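Local structure of cytochrome oxidase subunit II (Rhodothermus marinus, 1W2L) at residues 39-44 with 49-54. The protein is the heme-bearing cytochrome c domain of a caa3 oxygen reductase, which probably passes electrons from cytochrome c toward the site of oxygen reduction. Numbering follows the deposited sequence.
With HEC (heme c), chain B; ACT (acetate ion), chain D.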
loop_
_atom_site.group_PDB
_atom_site.type_symbol
_atom_site.label_atom_id
_atom_site.label_comp_id
_atom_site.label_asym_id
_atom_site.label_seq_id
_atom_site.Cartn_x
_atom_site.Cartn_y
_atom_site.Cartn_z
ATOM N N GLY A 39 -0.736 3.214 -10.438
ATOM C CA GLY A 39 -0.833 4.080 -11.599
ATOM C C GLY A 39 -1.658 5.325 -11.408
ATOM O O GLY A 39 -1.742 6.089 -12.367
ATOM N N SER A 40 -2.176 5.574 -10.210
ATOM C CA SER A 40 -2.905 6.794 -9.892
ATOM C C SER A 40 -1.983 7.900 -9.433
ATOM O O SER A 40 -0.853 7.617 -9.042
ATOM C CB SER A 40 -3.970 6.505 -8.837
ATOM O OG SER A 40 -3.411 6.240 -7.568
ATOM N N THR A 41 -2.364 9.155 -9.455
ATOM C CA THR A 41 -1.586 10.266 -8.898
ATOM C C THR A 41 -1.950 10.463 -7.423
ATOM O O THR A 41 -3.128 10.402 -7.099
ATOM C CB THR A 41 -1.838 11.553 -9.712
ATOM O OG1 THR A 41 -1.260 11.332 -11.004
ATOM C CG2 THR A 41 -1.137 12.752 -9.132
ATOM N N ARG A 42 -0.961 10.627 -6.565
ATOM C CA ARG A 42 -1.105 10.878 -5.151
ATOM C C ARG A 42 -0.686 12.306 -4.798
ATOM O O ARG A 42 0.318 12.786 -5.309
ATOM C CB ARG A 42 -0.295 9.890 -4.313
ATOM C CG ARG A 42 -0.318 8.460 -4.751
ATOM C CD ARG A 42 -1.664 7.864 -5.009
ATOM N NE ARG A 42 -2.531 7.808 -3.859
ATOM C CZ ARG A 42 -3.731 8.282 -3.676
ATOM N NH1 ARG A 42 -4.330 8.065 -2.505
ATOM N NH2 ARG A 42 -4.371 8.975 -4.626
ATOM N N THR A 43 -1.419 12.908 -3.886
ATOM C CA THR A 43 -1.046 14.204 -3.320
ATOM C C THR A 43 -0.694 14.015 -1.855
ATOM O O THR A 43 -1.494 13.382 -1.136
ATOM C CB THR A 43 -2.182 15.230 -3.454
ATOM O OG1 THR A 43 -2.427 15.346 -4.855
ATOM C CG2 THR A 43 -1.740 16.587 -2.903
ATOM N N PHE A 44 0.419 14.544 -1.411
ATOM C CA PHE A 44 0.866 14.381 -0.034
ATOM C C PHE A 44 0.546 15.563 0.837
ATOM O O PHE A 44 0.117 16.618 0.390
ATOM C CB PHE A 44 2.379 14.086 -0.061
ATOM C CG PHE A 44 2.681 12.903 -0.943
ATOM C CD1 PHE A 44 2.184 11.673 -0.624
ATOM C CD2 PHE A 44 3.425 13.053 -2.080
ATOM C CE1 PHE A 44 2.408 10.597 -1.445
ATOM C CE2 PHE A 44 3.689 11.977 -2.922
ATOM C CZ PHE A 44 3.162 10.743 -2.582
ATOM N N THR A 49 3.115 15.926 -5.253
ATOM C CA THR A 49 2.404 14.835 -5.872
ATOM C C THR A 49 3.400 13.858 -6.464
ATOM O O THR A 49 4.551 14.209 -6.746
ATOM C CB THR A 49 1.489 15.346 -6.996
ATOM O OG1 THR A 49 2.332 15.874 -8.005
ATOM C CG2 THR A 49 0.639 16.531 -6.561
ATOM N N ALA A 50 2.915 12.667 -6.682
ATOM C CA ALA A 50 3.711 11.649 -7.326
ATOM C C ALA A 50 2.776 10.592 -7.881
ATOM O O ALA A 50 1.689 10.371 -7.350
ATOM C CB ALA A 50 4.661 10.939 -6.370
ATOM N N VAL A 51 3.253 9.869 -8.867
ATOM C CA VAL A 51 2.495 8.715 -9.331
ATOM C C VAL A 51 2.800 7.502 -8.501
ATOM O O VAL A 51 3.907 7.293 -7.992
ATOM C CB VAL A 51 2.779 8.477 -10.812
ATOM C CG1 VAL A 51 4.030 7.736 -11.177
ATOM C CG2 VAL A 51 1.529 7.891 -11.471
ATOM N N ALA A 52 1.760 6.697 -8.269
ATOM C CA ALA A 52 1.888 5.460 -7.530
ATOM C C ALA A 52 2.427 4.341 -8.412
ATOM O O ALA A 52 1.708 3.475 -8.896
ATOM C CB ALA A 52 0.563 5.072 -6.861
ATOM N N ASP A 53 3.734 4.375 -8.585
ATOM C CA ASP A 53 4.496 3.346 -9.298
ATOM C C ASP A 53 5.054 2.333 -8.282
ATOM O O ASP A 53 4.775 2.387 -7.096
ATOM C CB ASP A 53 5.562 3.993 -10.161
ATOM C CG ASP A 53 6.573 4.814 -9.408
ATOM O OD1 ASP A 53 6.669 4.731 -8.178
ATOM O OD2 ASP A 53 7.329 5.569 -10.084
ATOM N N GLU A 54 5.785 1.356 -8.811
ATOM C CA GLU A 54 6.292 0.292 -7.959
ATOM C C GLU A 54 7.138 0.824 -6.824
ATOM O O GLU A 54 7.021 0.393 -5.664
ATOM C CB GLU A 54 7.111 -0.691 -8.776
ATOM C CG GLU A 54 7.281 -2.075 -8.292
ATOM C CD GLU A 54 6.886 -3.224 -9.213
ATOM O OE1 GLU A 54 6.050 -3.109 -10.160
ATOM O OE2 GLU A 54 7.347 -4.350 -9.028
HETATM FE FE HEC B . -1.128 1.314 4.703
HETATM C CHA HEC B . -0.945 4.305 3.064
HETATM C CHB HEC B . 0.266 -0.239 2.008
HETATM C CHC HEC B . -1.233 -1.633 6.379
HETATM C CHD HEC B . -2.862 2.819 7.235
HETATM N NA HEC B . -0.451 1.930 2.899
HETATM C C1A HEC B . -0.438 3.226 2.420
HETATM C C2A HEC B . -0.015 3.170 1.044
HETATM C C3A HEC B . 0.371 1.917 0.768
HETATM C C4A HEC B . 0.093 1.097 1.937
HETATM C CMA HEC B . 0.861 1.338 -0.559
HETATM C CAA HEC B . -0.105 4.371 0.095
HETATM C CBA HEC B . -1.557 4.408 -0.379
HETATM C CGA HEC B . -1.965 5.565 -1.353
HETATM O O1A HEC B . -3.160 5.663 -1.489
HETATM O O2A HEC B . -1.054 6.294 -1.827
HETATM N NB HEC B . -0.593 -0.581 4.265
HETATM C C1B HEC B . -0.090 -0.990 3.116
HETATM C C2B HEC B . 0.139 -2.454 3.140
HETATM C C3B HEC B . -0.223 -2.825 4.411
HETATM C C4B HEC B . -0.716 -1.682 5.107
HETATM C CMB HEC B . 0.612 -3.274 2.012
HETATM C CAB HEC B . -0.163 -4.200 5.033
HETATM C CBB HEC B . 1.275 -4.763 4.934
HETATM N NC HEC B . -1.839 0.708 6.460
HETATM C C1C HEC B . -1.789 -0.592 6.960
HETATM C C2C HEC B . -2.485 -0.584 8.272
HETATM C C3C HEC B . -2.924 0.650 8.497
HETATM C C4C HEC B . -2.522 1.479 7.397
HETATM C CMC HEC B . -2.644 -1.853 9.109
HETATM C CAC HEC B . -3.858 1.144 9.611
HETATM C CBC HEC B . -3.396 0.980 11.040
HETATM N ND HEC B . -1.731 3.201 5.083
HETATM C C1D HEC B . -2.464 3.603 6.159
HETATM C C2D HEC B . -2.802 5.003 6.044
HETATM C C3D HEC B . -2.239 5.388 4.899
HETATM C C4D HEC B . -1.570 4.303 4.284
HETATM C CMD HEC B . -3.613 5.753 7.014
HETATM C CAD HEC B . -2.302 6.837 4.277
HETATM C CBD HEC B . -1.262 7.766 4.899
HETATM C CGD HEC B . 0.096 7.498 4.345
HETATM O O1D HEC B . 1.002 7.000 5.074
HETATM O O2D HEC B . 0.302 7.739 3.117
HETATM C C ACT D . 6.461 1.374 -12.372
HETATM O O ACT D . 5.605 0.849 -11.611
HETATM O OXT ACT D . 7.508 1.961 -12.158
HETATM C CH3 ACT D . 6.115 1.220 -13.886
#
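The Phe44 ring meets Ala50 at its edge, Phe44 CE2 standing 3.7 Å from Ala50 CB, while Arg42 O lies over one face, offset toward the rim. The small methyl of Ala50 suits a place where the ring edge nears the strand; Phe44 also reaches Lys67 and lies near Tyr56, a heme-binding residue. The guanidinium of Arg42 is used at its edge: NE gives a bond to O2A of a heme propionate in its own plane (2.9 Å, 166°). Away from the propionate, NH2 bonds to Thr41 O (3.1 Å), somewhat out of the plane, and the two bonds restrain the rotation of the guanidinium. Bends at chi2 (-50°) and chi3 (-63°) fold the chain back to reach both partners, with Arg42 CD resting 4.0 Å from Ala52 CB. Arg42 NH1 lies 2.9 Å from heme O1A, near the guanidinium plane, and is modelled as covalently linked to a molecule probably from the crystallisation liquor. In the backbone, Arg42 and Ala50 form an antiparallel hydrogen-bonded pair, Arg42 N to Ala50 O at 2.8 Å and a more bent bond from Ala50 N to Arg42 O. Beyond it, Ala52 N bonds to Ser40 O and Gly39 N to Ala52 O; the positive phi of Gly39 suits glycine. Thr41, Thr43, Thr49 and Val51, beta-branched residues at home in strands, occupy the other face, where Thr43 OG1 lies beside Thr49 CG2 (3.7 Å). This is a short two-stranded antiparallel hairpin in a cytochrome c fold, bringing an arginine to a propionate of the heme, to which Tyr56 and Val69 also hydrogen-bond.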